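Long-range contacts in iron-sulfur cluster assembly scaffold protein IscU (Streptococcus pyogenes, PDB 1SU0), which probably serves as a scaffold on which iron-sulfur clusters are assembled by IscS and then handed on to other proteins, and here binds a zinc ion: residues Asp51-Glu56 and Lys82-Ala87; Asn63-Ser68 and Ile125-Leu130; Ala70-Met75 and Thr129-Ala134. All blocks are in the same frame, centred on the assembly; numbering follows the deposited sequence.

Contact 1: residues Asp51-Glu56 and Lys82-Ala87; sequences DEDKIE and KSKEEA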
# COMPACT_ATOMS: atom_id res chain seq x y z
N ASP A 51 6.09 -0.04 18.09
CA ASP A 51 6.69 -0.39 19.38
C ASP A 51 7.67 0.70 19.78
O ASP A 51 7.68 1.15 20.93
CB ASP A 51 7.35 -1.78 19.34
CG ASP A 51 8.87 -1.72 19.32
OD1 ASP A 51 9.48 -1.74 20.41
OD2 ASP A 51 9.53 -1.67 18.26
N GLU A 52 8.48 1.12 18.82
CA GLU A 52 9.37 2.26 18.96
C GLU A 52 8.76 3.35 18.06
O GLU A 52 7.53 3.45 17.95
CB GLU A 52 10.79 1.86 18.52
CG GLU A 52 11.92 2.71 19.07
CD GLU A 52 12.43 2.23 20.42
OE1 GLU A 52 13.35 2.88 20.96
OE2 GLU A 52 11.92 1.22 20.95
N ASP A 53 9.61 4.15 17.43
CA ASP A 53 9.20 5.00 16.33
C ASP A 53 8.91 4.14 15.08
O ASP A 53 8.23 4.58 14.15
CB ASP A 53 10.30 6.04 16.03
CG ASP A 53 9.77 7.28 15.33
OD1 ASP A 53 10.48 7.81 14.45
OD2 ASP A 53 8.66 7.80 15.60
N LYS A 54 9.41 2.90 15.09
CA LYS A 54 9.23 1.97 13.98
C LYS A 54 7.84 1.32 13.98
O LYS A 54 7.06 1.47 14.92
CB LYS A 54 10.31 0.89 14.02
CG LYS A 54 10.04 -0.28 14.98
CD LYS A 54 10.66 -1.57 14.47
CE LYS A 54 10.50 -2.72 15.46
NZ LYS A 54 11.44 -2.60 16.63
N ILE A 55 7.56 0.57 12.92
CA ILE A 55 6.31 -0.17 12.78
C ILE A 55 6.57 -1.63 13.19
O ILE A 55 7.19 -2.40 12.47
CB ILE A 55 5.76 -0.05 11.33
CG1 ILE A 55 5.27 1.38 11.07
CG2 ILE A 55 4.63 -1.04 11.07
CD1 ILE A 55 5.14 1.75 9.60
N GLU A 56 6.12 -1.98 14.40
CA GLU A 56 6.17 -3.35 14.91
C GLU A 56 5.42 -4.27 13.95
O GLU A 56 5.99 -5.22 13.41
CB GLU A 56 5.56 -3.43 16.32
CG GLU A 56 6.29 -4.33 17.32
CD GLU A 56 5.93 -5.81 17.23
OE1 GLU A 56 4.89 -6.15 16.61
OE2 GLU A 56 6.69 -6.63 17.79
N LYS A 82 9.56 0.27 9.64
CA LYS A 82 10.30 1.38 9.02
C LYS A 82 10.44 2.62 9.90
O LYS A 82 11.46 2.75 10.58
CB LYS A 82 9.70 1.74 7.65
CG LYS A 82 10.01 0.71 6.57
CD LYS A 82 11.46 0.78 6.10
CE LYS A 82 11.71 -0.10 4.91
NZ LYS A 82 11.57 -1.52 5.28
N SER A 83 9.45 3.52 9.91
CA SER A 83 9.59 4.81 10.61
C SER A 83 8.58 5.81 10.07
O SER A 83 8.38 5.90 8.86
CB SER A 83 11.05 5.37 10.50
OG SER A 83 11.13 6.77 10.29
N LYS A 84 7.95 6.57 10.96
CA LYS A 84 7.05 7.65 10.53
C LYS A 84 7.59 8.24 9.24
O LYS A 84 6.89 8.30 8.22
CB LYS A 84 6.88 8.76 11.61
CG LYS A 84 8.03 9.83 11.77
CD LYS A 84 7.70 10.85 12.85
CE LYS A 84 8.66 12.03 12.85
NZ LYS A 84 8.49 12.92 14.05
N GLU A 85 8.87 8.62 9.27
CA GLU A 85 9.51 9.32 8.18
C GLU A 85 9.92 8.41 7.04
O GLU A 85 9.72 8.77 5.89
CB GLU A 85 10.71 10.10 8.69
CG GLU A 85 10.56 11.60 8.57
CD GLU A 85 11.91 12.31 8.61
OE1 GLU A 85 12.53 12.32 9.70
OE2 GLU A 85 12.35 12.83 7.56
N GLU A 86 10.50 7.25 7.34
CA GLU A 86 10.87 6.30 6.30
C GLU A 86 9.64 5.89 5.49
O GLU A 86 9.59 6.10 4.28
CB GLU A 86 11.54 5.07 6.88
CG GLU A 86 12.96 5.32 7.33
CD GLU A 86 13.75 4.05 7.53
OE1 GLU A 86 14.97 4.11 7.29
OE2 GLU A 86 13.17 3.01 7.93
N ALA A 87 8.68 5.29 6.18
CA ALA A 87 7.39 4.94 5.59
C ALA A 87 6.83 6.09 4.77
O ALA A 87 6.40 5.90 3.65
CB ALA A 87 6.42 4.53 6.68

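Contact 2: residues Asn63-Ser68 and Ile125-Leu130; sequences NGCTIS and IKCSTL. With ZN (zinc ion), chain B.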
# COMPACT_ATOMS: atom_id res chain seq x y z
N ASN A 63 -12.27 -3.77 0.82
CA ASN A 63 -12.92 -4.24 -0.39
C ASN A 63 -12.54 -3.34 -1.54
O ASN A 63 -12.84 -2.15 -1.50
CB ASN A 63 -14.43 -4.23 -0.24
CG ASN A 63 -15.16 -4.05 -1.56
OD1 ASN A 63 -15.41 -5.02 -2.30
ND2 ASN A 63 -15.53 -2.80 -1.87
N GLY A 64 -11.90 -3.91 -2.55
CA GLY A 64 -11.59 -3.14 -3.73
C GLY A 64 -11.30 -3.95 -4.97
O GLY A 64 -11.27 -5.18 -4.95
N CYS A 65 -11.09 -3.21 -6.06
CA CYS A 65 -10.57 -3.73 -7.31
C CYS A 65 -9.24 -4.49 -7.10
O CYS A 65 -8.62 -4.40 -6.04
CB CYS A 65 -10.44 -2.60 -8.35
SG CYS A 65 -9.10 -1.41 -8.16
N THR A 66 -8.85 -5.25 -8.11
CA THR A 66 -7.58 -5.97 -8.08
C THR A 66 -6.43 -5.05 -7.74
O THR A 66 -5.59 -5.38 -6.91
CB THR A 66 -7.32 -6.60 -9.44
OG1 THR A 66 -8.23 -7.67 -9.64
CG2 THR A 66 -5.94 -7.30 -9.47
N ILE A 67 -6.39 -3.90 -8.41
CA ILE A 67 -5.29 -2.96 -8.27
C ILE A 67 -5.15 -2.49 -6.83
O ILE A 67 -4.06 -2.46 -6.28
CB ILE A 67 -5.54 -1.72 -9.16
CG1 ILE A 67 -5.64 -2.10 -10.65
CG2 ILE A 67 -4.47 -0.62 -8.87
CD1 ILE A 67 -4.39 -2.62 -11.25
N SER A 68 -6.28 -2.16 -6.22
CA SER A 68 -6.31 -1.53 -4.90
C SER A 68 -5.96 -2.49 -3.79
O SER A 68 -5.29 -2.12 -2.86
CB SER A 68 -7.70 -0.98 -4.63
OG SER A 68 -7.67 -0.27 -3.42
N ILE A 125 -4.90 5.53 -10.31
CA ILE A 125 -3.97 6.19 -9.41
C ILE A 125 -4.47 6.11 -7.96
O ILE A 125 -3.77 5.61 -7.07
CB ILE A 125 -3.77 7.67 -9.79
CG1 ILE A 125 -3.37 7.84 -11.27
CG2 ILE A 125 -2.72 8.33 -8.88
CD1 ILE A 125 -2.16 7.14 -11.67
N LYS A 126 -5.70 6.56 -7.75
CA LYS A 126 -6.28 6.60 -6.41
C LYS A 126 -6.63 5.19 -5.87
O LYS A 126 -6.69 4.99 -4.66
CB LYS A 126 -7.49 7.54 -6.37
CG LYS A 126 -7.91 8.05 -4.98
CD LYS A 126 -6.90 9.06 -4.38
CE LYS A 126 -7.46 10.48 -4.34
NZ LYS A 126 -7.33 11.15 -5.68
N CYS A 127 -6.85 4.22 -6.76
CA CYS A 127 -6.99 2.83 -6.32
C CYS A 127 -5.69 2.39 -5.61
O CYS A 127 -5.68 1.86 -4.49
CB CYS A 127 -7.30 1.91 -7.52
SG CYS A 127 -8.84 2.30 -8.45
N SER A 128 -4.58 2.67 -6.27
CA SER A 128 -3.27 2.28 -5.79
C SER A 128 -2.77 3.07 -4.55
O SER A 128 -2.13 2.51 -3.68
CB SER A 128 -2.30 2.41 -6.94
OG SER A 128 -2.11 3.76 -7.28
N THR A 129 -3.12 4.34 -4.43
CA THR A 129 -2.60 5.15 -3.32
C THR A 129 -3.39 5.02 -2.02
O THR A 129 -2.87 5.36 -0.97
CB THR A 129 -2.52 6.62 -3.71
OG1 THR A 129 -3.81 7.08 -4.07
CG2 THR A 129 -1.66 6.81 -4.96
N LEU A 130 -4.60 4.50 -2.08
CA LEU A 130 -5.47 4.41 -0.91
C LEU A 130 -4.78 3.86 0.33
O LEU A 130 -4.83 4.46 1.40
CB LEU A 130 -6.72 3.56 -1.23
CG LEU A 130 -7.81 3.36 -0.15
CD1 LEU A 130 -8.17 4.61 0.60
CD2 LEU A 130 -9.06 2.79 -0.79
ZN ZN B . -10.19 0.80 -7.48
O HOH W 1 -4.44 0.63 -1.89

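Contact 3: residues Ala70-Met75 and Thr129-Ala134; sequences ASSSMM and TLAWNA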
# COMPACT_ATOMS: atom_id res chain seq x y z
N ALA A 70 -4.18 -5.40 -4.28
CA ALA A 70 -2.78 -5.67 -4.54
C ALA A 70 -1.94 -4.58 -3.86
O ALA A 70 -1.08 -4.88 -3.09
CB ALA A 70 -2.49 -5.72 -6.02
N SER A 71 -2.25 -3.33 -4.13
CA SER A 71 -1.45 -2.19 -3.66
C SER A 71 -1.43 -2.09 -2.13
O SER A 71 -0.41 -1.74 -1.56
CB SER A 71 -1.99 -0.90 -4.25
OG SER A 71 -1.09 0.15 -4.00
N SER A 72 -2.54 -2.43 -1.48
CA SER A 72 -2.56 -2.44 -0.03
C SER A 72 -1.64 -3.52 0.50
O SER A 72 -0.84 -3.30 1.41
CB SER A 72 -3.98 -2.67 0.47
OG SER A 72 -4.82 -1.64 -0.03
N SER A 73 -1.73 -4.69 -0.11
CA SER A 73 -0.96 -5.83 0.34
C SER A 73 0.52 -5.52 0.20
O SER A 73 1.31 -5.70 1.12
CB SER A 73 -1.40 -7.06 -0.44
OG SER A 73 -0.53 -8.13 -0.24
N MET A 74 0.90 -5.01 -0.96
CA MET A 74 2.30 -4.67 -1.22
C MET A 74 2.82 -3.52 -0.32
O MET A 74 3.96 -3.50 0.12
CB MET A 74 2.46 -4.30 -2.69
CG MET A 74 2.18 -5.45 -3.67
SD MET A 74 1.78 -4.74 -5.48
CE MET A 74 2.18 -6.32 -6.60
N MET A 75 1.96 -2.54 -0.06
CA MET A 75 2.30 -1.46 0.87
C MET A 75 2.74 -2.02 2.24
O MET A 75 3.74 -1.57 2.79
CB MET A 75 1.11 -0.52 1.00
CG MET A 75 1.33 0.67 1.93
SD MET A 75 0.98 0.20 3.81
CE MET A 75 -0.98 -0.22 3.74
N THR A 129 -3.12 4.34 -4.43
CA THR A 129 -2.60 5.15 -3.32
C THR A 129 -3.39 5.02 -2.02
O THR A 129 -2.87 5.36 -0.97
CB THR A 129 -2.52 6.62 -3.71
OG1 THR A 129 -3.81 7.08 -4.07
CG2 THR A 129 -1.66 6.81 -4.96
N LEU A 130 -4.60 4.50 -2.08
CA LEU A 130 -5.47 4.41 -0.91
C LEU A 130 -4.78 3.86 0.33
O LEU A 130 -4.83 4.46 1.40
CB LEU A 130 -6.72 3.56 -1.23
CG LEU A 130 -7.81 3.36 -0.15
CD1 LEU A 130 -8.17 4.61 0.60
CD2 LEU A 130 -9.06 2.79 -0.79
N ALA A 131 -4.12 2.73 0.19
CA ALA A 131 -3.43 2.10 1.31
C ALA A 131 -2.33 3.01 1.86
O ALA A 131 -2.18 3.18 3.08
CB ALA A 131 -2.85 0.81 0.90
N TRP A 132 -1.58 3.60 0.94
CA TRP A 132 -0.49 4.47 1.33
C TRP A 132 -0.99 5.64 2.17
O TRP A 132 -0.36 6.00 3.14
CB TRP A 132 0.27 4.95 0.09
CG TRP A 132 1.01 3.84 -0.54
CD1 TRP A 132 0.59 3.07 -1.59
CD2 TRP A 132 2.27 3.31 -0.13
NE1 TRP A 132 1.52 2.10 -1.87
CE2 TRP A 132 2.57 2.24 -1.00
CE3 TRP A 132 3.19 3.64 0.88
CZ2 TRP A 132 3.75 1.50 -0.89
CZ3 TRP A 132 4.35 2.89 0.99
CH2 TRP A 132 4.63 1.84 0.11
N ASN A 133 -2.15 6.18 1.82
CA ASN A 133 -2.73 7.33 2.53
C ASN A 133 -3.34 6.93 3.86
O ASN A 133 -3.40 7.73 4.78
CB ASN A 133 -3.74 8.05 1.64
CG ASN A 133 -3.11 8.57 0.34
OD1 ASN A 133 -3.80 9.12 -0.51
ND2 ASN A 133 -1.81 8.33 0.17
N ALA A 134 -3.78 5.68 3.98
CA ALA A 134 -4.28 5.18 5.26
C ALA A 134 -3.08 4.97 6.18
O ALA A 134 -3.21 5.01 7.40
CB ALA A 134 -5.07 3.88 5.09
O HOH W 2 1.47 -0.59 -3.16

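Contact 1: residues Asp51-Glu56 and Lys82-Ala87
Ile55 meets both ends of the 82-87 segment, its CB 4.2 Å from the backbone N of Lys82. From there CG1 lies anti to the carbonyl carbon, and the nearly extended second torsion (chi2 161°) carries CD1 up to Ala87, whose CB it touches at 4.2 Å. Beyond the contact, Ile55 also packs on Val48 and Phe50 of strand 43-50, while Ala87 rests on Leu135 and Ile139 of helix 122-139. The partner segment is the start of helix 84-97, where Ser83 is the N-cap: its OG accepts a nearly straight bond from Glu86 N at 3.1 Å and a weak, bent one from Glu85 N. The loop leading into strand 55-63 lies against this capped end, with Asp53 O 3.8 Å from Ser83 CA and no hydrogen bond joining the two segments. At the solvent-facing edge the side chains of Asp53 and Lys84 cross obliquely, OD1 of Asp53 reaching CG of Lys84 at 4.2 Å. Their charged ends stay apart, Asp53 OD2 being 5.4 Å from Lys84 NZ. Lys54 turns its tip back to its own loop, where NZ forms a salt bridge with Asp51 OD2 at 2.7 Å.

Contact 2: residues Asn63-Ser68 and Ile125-Leu130
Cys65 and Cys127 face each other across the zinc site of IscU, at the place where the N terminus of helix 66-79 meets the early turns of helix 122-139. The zinc ion, probably a substitute for an iron-sulfur centre, is held by Cys127 SG at 2.2 Å and by Cys65 SG at a longer 2.6 Å. The two sulfurs subtend about 102° at the metal, close to a tetrahedral angle. Asp42 OD1, from the loop before strand 43-50, also binds the metal, and Cys40 belongs to the same site. Cys65 SG sits between its backbone N and carbonyl carbon. In that position the Cys65 sulfur also serves the helix it precedes: as the N-cap side chain it accepts a weak bond from Ser68 N at 3.5 Å, and one sulfur thus joins the metal to the first turn. Beside the site, CG2 of Ile67 packs on CB of Cys127 at 4.0 Å and extends over to CB of Ser128, while the Ile67 side chain also touches Arg124. Ser68, whose side chain lies next to Asp42, joins the two helices directly. Its OG, anti to the backbone N, donates to the carbonyl oxygen of Cys127 at 3.1 Å, approaching with a C=O...donor angle of 127° and tilted 31° from the carbonyl plane.

Contact 3: residues Ala70-Met75 and Thr129-Ala134
Segments 70-75 and 129-134 are helical and run in the same general direction, their axes crossing at -42° with a closest approach of 8.0 Å. The second is kinked where the backbone N atoms of Ala131 and Trp132 lack bonds to the preceding turn. The CA atoms of Ser72 and Ala131 come nearest, and the small methyl of Ala131 fits closely against the other helix: its CB lies 3.3 Å from Ser72 OG, whose polar partner is Ser68 O, one turn back. Met75 takes up the same methyl from further along the helix. Its CG is anti to the backbone N (chi1 -180°), and bends at the next two torsions bring CE round to Ala131 CB at 3.6 Å. Along the way CG lies over the face of Trp132, 3.5 Å from the centroid of the six-membered ring and only 11° off its normal, a CH-pi contact. The sulfur follows at greater distance, SD being 5.1 Å from that centroid, as a Met-aromatic contact. At the indole edge Ser71 OG approaches Trp132 NE1 to 3.9 Å, but the polar partner of this hydroxyl is Ser128 O. NE1 instead donates to a water at 3.0 Å, and the same water donates to Ser71 O, so the buried N-H is satisfied through a bridge back to the first helix. The indole is further enclosed by helix 84-97, with a ring stack on Phe94 and contacts with Leu90 and Ala91. Met75 and Ala134 both reach Leu46 on strand 43-50, which places this helix pair at the heart of the alpha+beta fold of the NifU N-terminal domain, where helices pack on a three-stranded antiparallel sheet.

After helix 8-19 and the first two strands, the chain enters contact 1 at the turn before strand 55-63. Contact 1 closes that strand and helix 66-79 into a loop. Contacts 2 and 3 begin inside this loop, on successive parts of the 63-75 region, but end beyond it on helix 122-139, and both therefore cross contact 1. They run side by side along the same helix pair and share Thr129 and Leu130, with centres about 7 Å apart. Contacts 1 and 2 lie on opposite sides of the chain's centre, their centres about 24 Å apart, and contact 3 lies near that centre. Together they tie the sheet and metal site to the three later helices.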